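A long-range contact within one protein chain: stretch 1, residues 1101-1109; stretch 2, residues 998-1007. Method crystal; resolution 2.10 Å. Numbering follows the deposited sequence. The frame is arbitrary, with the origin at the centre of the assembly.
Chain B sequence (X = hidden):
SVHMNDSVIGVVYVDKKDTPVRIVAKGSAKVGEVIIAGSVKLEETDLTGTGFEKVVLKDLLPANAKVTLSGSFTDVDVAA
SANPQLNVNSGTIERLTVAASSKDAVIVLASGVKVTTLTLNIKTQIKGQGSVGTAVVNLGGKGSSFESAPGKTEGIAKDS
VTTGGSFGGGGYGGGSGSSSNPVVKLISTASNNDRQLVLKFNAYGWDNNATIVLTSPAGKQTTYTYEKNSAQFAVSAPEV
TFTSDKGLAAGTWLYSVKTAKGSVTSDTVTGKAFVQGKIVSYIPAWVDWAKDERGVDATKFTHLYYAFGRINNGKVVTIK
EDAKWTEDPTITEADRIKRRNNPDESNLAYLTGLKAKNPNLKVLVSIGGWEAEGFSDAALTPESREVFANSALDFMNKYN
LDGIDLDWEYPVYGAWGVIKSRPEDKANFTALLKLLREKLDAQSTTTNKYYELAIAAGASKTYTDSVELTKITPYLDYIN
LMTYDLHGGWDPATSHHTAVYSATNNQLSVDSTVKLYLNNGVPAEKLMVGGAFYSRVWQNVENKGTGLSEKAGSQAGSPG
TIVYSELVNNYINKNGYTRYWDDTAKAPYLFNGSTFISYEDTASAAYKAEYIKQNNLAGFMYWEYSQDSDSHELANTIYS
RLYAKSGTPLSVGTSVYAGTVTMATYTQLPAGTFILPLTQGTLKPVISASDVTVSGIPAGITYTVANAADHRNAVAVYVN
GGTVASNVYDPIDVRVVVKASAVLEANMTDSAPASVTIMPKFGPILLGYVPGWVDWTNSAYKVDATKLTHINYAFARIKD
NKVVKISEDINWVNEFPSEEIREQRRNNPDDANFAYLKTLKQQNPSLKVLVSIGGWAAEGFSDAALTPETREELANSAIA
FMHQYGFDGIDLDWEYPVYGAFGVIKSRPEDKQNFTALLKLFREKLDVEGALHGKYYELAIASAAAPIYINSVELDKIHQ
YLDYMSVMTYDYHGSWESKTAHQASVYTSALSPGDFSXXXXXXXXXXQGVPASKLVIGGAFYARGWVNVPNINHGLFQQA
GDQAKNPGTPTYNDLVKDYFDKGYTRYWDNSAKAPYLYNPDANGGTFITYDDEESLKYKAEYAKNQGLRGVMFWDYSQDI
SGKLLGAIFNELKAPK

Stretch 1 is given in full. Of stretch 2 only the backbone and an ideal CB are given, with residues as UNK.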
# COMPACT_ATOMS: atom_id res chain seq x y z
N GLU B 1101 32.01 10.64 -18.57
CA GLU B 1101 32.08 9.37 -17.92
C GLU B 1101 30.90 8.50 -18.27
O GLU B 1101 31.10 7.34 -18.51
CB GLU B 1101 32.13 9.56 -16.38
CG GLU B 1101 32.25 8.24 -15.63
CD GLU B 1101 32.53 8.47 -14.15
OE1 GLU B 1101 33.54 8.00 -13.65
OE2 GLU B 1101 31.73 9.13 -13.54
N TYR B 1102 29.70 9.08 -18.29
CA TYR B 1102 28.50 8.42 -18.74
C TYR B 1102 28.69 7.89 -20.15
O TYR B 1102 28.47 6.73 -20.42
CB TYR B 1102 27.29 9.38 -18.63
CG TYR B 1102 25.95 8.69 -18.86
CD1 TYR B 1102 25.28 8.03 -17.80
CD2 TYR B 1102 25.37 8.63 -20.12
CE1 TYR B 1102 24.09 7.37 -18.05
CE2 TYR B 1102 24.16 8.02 -20.35
CZ TYR B 1102 23.52 7.38 -19.32
OH TYR B 1102 22.37 6.65 -19.56
N ALA B 1103 29.17 8.73 -21.08
CA ALA B 1103 29.47 8.29 -22.47
C ALA B 1103 30.37 7.06 -22.53
O ALA B 1103 30.07 6.09 -23.23
CB ALA B 1103 30.08 9.43 -23.24
N LYS B 1104 31.46 7.08 -21.80
CA LYS B 1104 32.40 5.96 -21.77
C LYS B 1104 31.78 4.70 -21.18
O LYS B 1104 31.92 3.64 -21.78
CB LYS B 1104 33.61 6.31 -20.93
CG LYS B 1104 34.57 7.26 -21.62
CD LYS B 1104 35.36 8.09 -20.65
CE LYS B 1104 36.32 7.25 -19.87
NZ LYS B 1104 37.07 8.08 -18.89
N ASN B 1105 31.07 4.84 -20.06
CA ASN B 1105 30.52 3.68 -19.36
C ASN B 1105 29.33 3.11 -20.03
O ASN B 1105 29.02 1.94 -19.79
CB ASN B 1105 30.10 4.06 -17.92
CG ASN B 1105 31.32 4.38 -17.03
OD1 ASN B 1105 32.39 3.89 -17.26
ND2 ASN B 1105 31.12 5.17 -16.01
N GLN B 1106 28.60 3.92 -20.82
CA GLN B 1106 27.39 3.43 -21.49
C GLN B 1106 27.62 2.99 -22.92
O GLN B 1106 26.70 2.49 -23.60
CB GLN B 1106 26.36 4.54 -21.47
CG GLN B 1106 25.88 4.91 -20.10
CD GLN B 1106 25.08 3.81 -19.47
OE1 GLN B 1106 24.09 3.30 -20.02
NE2 GLN B 1106 25.49 3.45 -18.32
N GLY B 1107 28.85 3.17 -23.43
CA GLY B 1107 29.12 2.76 -24.82
C GLY B 1107 28.59 3.72 -25.85
O GLY B 1107 28.29 3.32 -26.97
N LEU B 1108 28.50 4.97 -25.49
CA LEU B 1108 28.07 6.00 -26.40
C LEU B 1108 29.16 6.37 -27.43
O LEU B 1108 30.36 6.04 -27.25
CB LEU B 1108 27.53 7.23 -25.72
CG LEU B 1108 26.51 7.03 -24.60
CD1 LEU B 1108 26.05 8.38 -24.12
CD2 LEU B 1108 25.34 6.16 -25.01
N ARG B 1109 28.73 6.98 -28.54
CA ARG B 1109 29.72 7.39 -29.55
C ARG B 1109 30.65 8.48 -28.98
O ARG B 1109 31.81 8.49 -29.33
CB ARG B 1109 29.10 7.88 -30.84
CG ARG B 1109 30.09 8.10 -31.97
CD ARG B 1109 30.59 6.78 -32.47
NE ARG B 1109 31.79 6.83 -33.31
CZ ARG B 1109 33.05 6.84 -32.91
NH1 ARG B 1109 33.38 6.90 -31.60
NH2 ARG B 1109 34.02 6.80 -33.82
N UNK B 998 20.06 13.24 -18.87
CA UNK B 998 20.76 12.54 -19.94
C UNK B 998 20.47 11.05 -19.87
O UNK B 998 20.22 10.41 -20.87
CB UNK B 998 22.27 12.79 -19.86
N UNK B 999 20.56 10.49 -18.66
CA UNK B 999 20.32 9.07 -18.41
C UNK B 999 18.96 8.70 -18.86
O UNK B 999 18.81 7.70 -19.62
CB UNK B 999 20.50 8.72 -16.93
N UNK B 1000 17.93 9.44 -18.43
CA UNK B 1000 16.57 9.06 -18.77
C UNK B 1000 16.32 9.23 -20.27
O UNK B 1000 15.70 8.33 -20.89
CB UNK B 1000 15.57 9.89 -17.96
N UNK B 1001 16.85 10.29 -20.84
CA UNK B 1001 16.64 10.53 -22.31
C UNK B 1001 17.34 9.49 -23.19
O UNK B 1001 16.76 8.85 -24.09
CB UNK B 1001 17.15 11.92 -22.69
N UNK B 1002 18.60 9.26 -22.86
CA UNK B 1002 19.40 8.31 -23.65
C UNK B 1002 18.98 6.88 -23.42
O UNK B 1002 19.02 6.04 -24.38
CB UNK B 1002 20.89 8.46 -23.32
N UNK B 1003 18.40 6.58 -22.22
CA UNK B 1003 17.74 5.30 -22.09
C UNK B 1003 16.53 5.16 -22.97
O UNK B 1003 16.33 4.08 -23.58
CB UNK B 1003 17.34 5.07 -20.63
N UNK B 1004 15.66 6.18 -23.01
CA UNK B 1004 14.51 6.13 -23.84
C UNK B 1004 14.89 6.01 -25.30
O UNK B 1004 14.24 5.32 -26.02
CB UNK B 1004 13.64 7.37 -23.61
N UNK B 1005 15.95 6.66 -25.74
CA UNK B 1005 16.39 6.41 -27.16
C UNK B 1005 16.76 4.94 -27.39
O UNK B 1005 16.42 4.27 -28.43
CB UNK B 1005 17.59 7.29 -27.51
N UNK B 1006 17.44 4.39 -26.41
CA UNK B 1006 17.84 2.99 -26.50
C UNK B 1006 16.67 2.05 -26.45
O UNK B 1006 16.69 1.03 -27.18
CB UNK B 1006 18.82 2.64 -25.37
N UNK B 1007 15.65 2.39 -25.65
CA UNK B 1007 14.45 1.54 -25.62
C UNK B 1007 13.63 1.60 -26.92
O UNK B 1007 12.95 0.65 -27.23
CB UNK B 1007 13.56 1.95 -24.44

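The helix of stretch 1 and the helix of stretch 2 run in roughly the same direction, 34° apart, with axes no closer than 12.0 Å. Side chains must therefore bridge a wide gap, and what stretch 1 offers is the Y1102 ring ending in a hydroxyl, the amide oxygen of Q1106 and, after the helix, the methyls of L1108.

Position 998 is helical and its CA-to-CB bond points toward stretch 1, the ideal CB lying 5.2 Å from Y1102 CE2. A small or medium apolar residue would suit. It is A998, which only skirts the ring.

At 999 the bond points sideways, yet the ideal CB sits 3.8 Å from Y1102 OH. A short polar side chain able to meet a hydroxyl fits: aspartate, asparagine, perhaps serine. The residue is D999, with chi1 t, and Y1102 OH donates to D999 OD1 at 2.7 Å, at the edge of the ring.

Position 1000 points away and 1001 sideways, with no atom of stretch 1 within 5.5 Å of either ideal CB; this contact leaves both choices open. They are S1000 and V1001.

Position 1002 points toward stretch 1, its ideal CB 4.4 Å from Y1102 OH and 5.2 Å from L1108 CD1. Ring carbons and a leucine methyl invite a medium-sized apolar side chain such as leucine, isoleucine or methionine. L1002 (m, t) places CD1 3.9 Å from Y1102 CE2 and also 3.9 Å from L1108 CD1, so one methyl touches both neighbours.

Position 1003 points sideways, its ideal CB 5.4 Å from Y1102 OH, and many residues would be tolerated. T1003 turns its hydroxyl back to its own helix: T1003 OG1 donates to D999 O at 2.7 Å.

Positions 1004 and 1005 are out of reach and unconstrained here; they are A1004 and Y1005.

Position 1006 points toward stretch 1, but no atom there lies within 5.5 Å of its ideal CB. Only a long side chain can cross, and with Q1106 OE1 and the Y1102 hydroxyl as possible acceptors, arginine or lysine is favoured; lysine could reach one acceptor, and arginine can serve both. R1006 spans the gap. R1006 NH1 donates to Q1106 OE1 at 2.6 Å, R1006 NH2 donates to Y1102 OH at 2.8 Å, and both acceptors lie near the guanidinium plane. The tyrosine hydroxyl thus receives from arginine while donating to aspartate. R1006 NE bonds L1002 O at 3.0 Å, tying the side chain to its own helix, and a water oxygen accepts from R1006 NH1 (2.9 Å) and donates to Q1106 O (2.7 Å).

Position 1007 is out of reach, so any helix-compatible residue would serve; it is K1007.

Stretch 2 (998-1007) ADSVLTAYRK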
# COMPACT_ATOMS: atom_id res chain seq x y z
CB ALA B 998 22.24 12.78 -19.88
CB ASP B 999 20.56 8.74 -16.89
CG ASP B 999 20.37 7.29 -16.57
OD1 ASP B 999 20.95 6.44 -17.27
OD2 ASP B 999 19.55 6.98 -15.68
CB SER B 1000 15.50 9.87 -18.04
OG SER B 1000 15.41 11.21 -18.48
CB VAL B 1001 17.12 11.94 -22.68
CG1 VAL B 1001 17.02 12.16 -24.17
CG2 VAL B 1001 16.28 12.95 -22.01
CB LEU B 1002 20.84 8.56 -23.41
CG LEU B 1002 21.29 9.93 -23.83
CD1 LEU B 1002 22.68 10.21 -23.27
CD2 LEU B 1002 21.31 10.05 -25.33
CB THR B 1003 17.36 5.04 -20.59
OG1 THR B 1003 18.57 5.02 -19.86
CG2 THR B 1003 16.64 3.75 -20.37
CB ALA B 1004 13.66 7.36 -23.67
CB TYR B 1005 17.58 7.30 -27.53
CG TYR B 1005 17.22 8.67 -28.06
CD1 TYR B 1005 16.56 9.61 -27.27
CD2 TYR B 1005 17.62 9.06 -29.33
CE1 TYR B 1005 16.23 10.88 -27.76
CE2 TYR B 1005 17.30 10.33 -29.82
CZ TYR B 1005 16.62 11.22 -29.07
OH TYR B 1005 16.39 12.47 -29.61
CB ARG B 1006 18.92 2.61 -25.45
CG ARG B 1006 20.33 3.08 -25.88
CD ARG B 1006 21.37 3.01 -24.74
NE ARG B 1006 21.09 4.02 -23.74
CZ ARG B 1006 21.80 4.17 -22.62
NH1 ARG B 1006 22.87 3.39 -22.36
NH2 ARG B 1006 21.46 5.11 -21.75
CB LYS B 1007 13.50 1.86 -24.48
CG LYS B 1007 14.06 1.73 -23.06
CD LYS B 1007 14.50 0.34 -22.69
CE LYS B 1007 14.75 0.29 -21.17
NZ LYS B 1007 15.63 -0.87 -20.84
O HOH W 1 24.33 1.22 -23.68
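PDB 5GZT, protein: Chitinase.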